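Local atomic coordinates of 11R-lipoxygenase (Gersemia fruticosa, PDB entry 3VF1), a protein that is a calcium-dependent lipoxygenase with a non-heme iron cofactor, and probably adds molecular oxygen to polyunsaturated fatty acids. Residues V181-E185 / P186-P190. Residues are numbered along the deposited sequence; the frame is centred on the assembly and turned at random.
Sequences VDAEE and PKSLP
Glu-185 and Ser-188 close a beta turn, near type I, at the bend of the long loop between helices 148-164 and 208-213. Pro-186 takes its second position: the ring restrains phi, and ring CD lies 3.3 Å from CB of Glu-185. Pro-186 also touches Phe-195. Lys-187 completes the corner and sends its extended outer chain away from the turn toward Glu-198, a long, weak ion pair. Ser-188 returns twice to the carbonyl of Glu-185. Its N reaches Glu-185 O at 3.0 Å, a weak bond bent to 135°, whereas its OG donates to Glu-185 O at 2.6 Å, approaching 17° from the carbonyl plane. The OG can do this because chi1 of 58° sets it between its own N and carbonyl carbon, facing the backbone of 184-185. The N of Leu-189 adds a weak bond to Pro-186 O, 3.4 Å, so a second turn overlaps the first. Leu-189 then lays its side chain against the 181-183 limb of the loop and against Thr-433 of helix 428-438, which Val-181 also touches. Shortened to alanine, Leu-189 would lose CD2, and the methyl groups of Ala-183 and Val-181 would probably be left without the apolar partner they share. That CD2 of Leu-189 is packed tightly at 3.3 Å from Ala-183 CB and more loosely at 4.1 Å from Val-181 CG1.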
ATOM      1  N   VAL A 181       2.420 -13.259   7.555  1.00 35.45           N
ATOM      2  CA  VAL A 181       1.484 -14.110   8.277  1.00 38.68           C
ATOM      3  C   VAL A 181       1.516 -15.527   7.722  1.00 37.80           C
ATOM      4  O   VAL A 181       1.781 -15.731   6.536  1.00 38.18           O
ATOM      5  CB  VAL A 181       0.040 -13.577   8.183  1.00 38.57           C
ATOM      6  CG1 VAL A 181      -0.517 -13.780   6.778  1.00 36.11           C
ATOM      7  CG2 VAL A 181      -0.845 -14.264   9.211  1.00 37.18           C
ATOM      8  N   ASP A 182       1.248 -16.503   8.584  1.00 39.96           N
ATOM      9  CA  ASP A 182       1.182 -17.895   8.166  1.00 38.34           C
ATOM     10  C   ASP A 182      -0.218 -18.216   7.655  1.00 40.09           C
ATOM     11  O   ASP A 182      -1.166 -18.315   8.434  1.00 41.87           O
ATOM     12  CB  ASP A 182       1.535 -18.821   9.331  1.00 41.48           C
ATOM     13  CG  ASP A 182       1.516 -20.287   8.940  1.00 51.03           C
ATOM     14  OD1 ASP A 182       1.023 -20.606   7.837  1.00 50.60           O
ATOM     15  OD2 ASP A 182       1.990 -21.124   9.737  1.00 55.85           O
ATOM     16  N   ALA A 183      -0.339 -18.371   6.341  1.00 39.81           N
ATOM     17  CA  ALA A 183      -1.612 -18.708   5.719  1.00 38.57           C
ATOM     18  C   ALA A 183      -1.369 -19.276   4.328  1.00 38.78           C
ATOM     19  O   ALA A 183      -0.618 -18.706   3.540  1.00 44.47           O
ATOM     20  CB  ALA A 183      -2.504 -17.483   5.644  1.00 42.14           C
ATOM     21  N   GLU A 184      -2.008 -20.402   4.030  1.00 46.83           N
ATOM     22  CA  GLU A 184      -1.816 -21.069   2.747  1.00 49.32           C
ATOM     23  C   GLU A 184      -2.611 -20.368   1.651  1.00 48.55           C
ATOM     24  O   GLU A 184      -2.160 -20.269   0.510  1.00 49.46           O
ATOM     25  CB  GLU A 184      -2.233 -22.536   2.841  1.00 53.20           C
ATOM     26  CG  GLU A 184      -1.935 -23.340   1.587  1.00 68.86           C
ATOM     27  CD  GLU A 184      -2.175 -24.827   1.774  1.00 83.05           C
ATOM     28  OE1 GLU A 184      -2.369 -25.258   2.931  1.00 76.20           O
ATOM     29  OE2 GLU A 184      -2.170 -25.563   0.764  1.00 86.72           O
ATOM     30  N   GLU A 185      -3.793 -19.882   2.011  1.00 47.19           N
ATOM     31  CA  GLU A 185      -4.651 -19.168   1.074  1.00 47.60           C
ATOM     32  C   GLU A 185      -5.450 -18.095   1.806  1.00 43.99           C
ATOM     33  O   GLU A 185      -5.511 -18.095   3.033  1.00 49.48           O
ATOM     34  CB  GLU A 185      -5.610 -20.137   0.379  1.00 51.98           C
ATOM     35  CG  GLU A 185      -4.931 -21.321  -0.299  1.00 60.57           C
ATOM     36  CD  GLU A 185      -5.912 -22.176  -1.081  1.00 78.99           C
ATOM     37  OE1 GLU A 185      -7.029 -21.690  -1.361  1.00 75.82           O
ATOM     38  OE2 GLU A 185      -5.567 -23.330  -1.411  1.00 80.32           O
ATOM     39  N   PRO A 186      -6.069 -17.174   1.053  1.00 46.65           N
ATOM     40  CA  PRO A 186      -6.894 -16.145   1.694  1.00 49.06           C
ATOM     41  C   PRO A 186      -7.984 -16.744   2.579  1.00 49.90           C
ATOM     42  O   PRO A 186      -8.340 -16.150   3.595  1.00 49.11           O
ATOM     43  CB  PRO A 186      -7.515 -15.406   0.505  1.00 45.62           C
ATOM     44  CG  PRO A 186      -6.557 -15.615  -0.611  1.00 45.02           C
ATOM     45  CD  PRO A 186      -5.988 -16.987  -0.406  1.00 47.61           C
ATOM     46  N   LYS A 187      -8.497 -17.910   2.197  1.00 51.78           N
ATOM     47  CA  LYS A 187      -9.572 -18.560   2.943  1.00 51.36           C
ATOM     48  C   LYS A 187      -9.090 -19.165   4.259  1.00 47.86           C
ATOM     49  O   LYS A 187      -9.859 -19.282   5.212  1.00 49.80           O
ATOM     50  CB  LYS A 187     -10.231 -19.650   2.093  1.00 53.29           C
ATOM     51  CG  LYS A 187     -11.194 -19.126   1.038  1.00 62.39           C
ATOM     52  CD  LYS A 187     -12.415 -18.484   1.681  1.00 69.31           C
ATOM     53  CE  LYS A 187     -13.470 -18.126   0.647  1.00 77.48           C
ATOM     54  NZ  LYS A 187     -14.681 -17.528   1.274  1.00 70.45           N
ATOM     55  N   SER A 188      -7.820 -19.552   4.310  1.00 45.65           N
ATOM     56  CA  SER A 188      -7.267 -20.168   5.514  1.00 46.89           C
ATOM     57  C   SER A 188      -6.948 -19.134   6.592  1.00 46.07           C
ATOM     58  O   SER A 188      -6.436 -19.479   7.657  1.00 47.90           O
ATOM     59  CB  SER A 188      -6.014 -20.982   5.176  1.00 48.46           C
ATOM     60  OG  SER A 188      -5.027 -20.176   4.558  1.00 50.87           O
ATOM     61  N   LEU A 189      -7.246 -17.869   6.313  1.00 47.85           N
ATOM     62  CA  LEU A 189      -7.070 -16.808   7.296  1.00 46.07           C
ATOM     63  C   LEU A 189      -8.300 -16.698   8.187  1.00 45.16           C
ATOM     64  O   LEU A 189      -9.396 -17.093   7.787  1.00 47.75           O
ATOM     65  CB  LEU A 189      -6.837 -15.464   6.602  1.00 45.85           C
ATOM     66  CG  LEU A 189      -5.468 -15.214   5.972  1.00 41.96           C
ATOM     67  CD1 LEU A 189      -5.510 -13.952   5.124  1.00 41.20           C
ATOM     68  CD2 LEU A 189      -4.394 -15.101   7.040  1.00 40.23           C
ATOM     69  N   PRO A 190      -8.125 -16.162   9.404  1.00 38.88           N
ATOM     70  CA  PRO A 190      -9.272 -15.854  10.264  1.00 37.96           C
ATOM     71  C   PRO A 190     -10.269 -14.957   9.539  1.00 42.15           C
ATOM     72  O   PRO A 190      -9.860 -14.042   8.824  1.00 42.65           O
ATOM     73  CB  PRO A 190      -8.636 -15.113  11.440  1.00 37.48           C
ATOM     74  CG  PRO A 190      -7.244 -15.638  11.498  1.00 39.97           C
ATOM     75  CD  PRO A 190      -6.842 -15.887  10.074  1.00 39.79           C
TER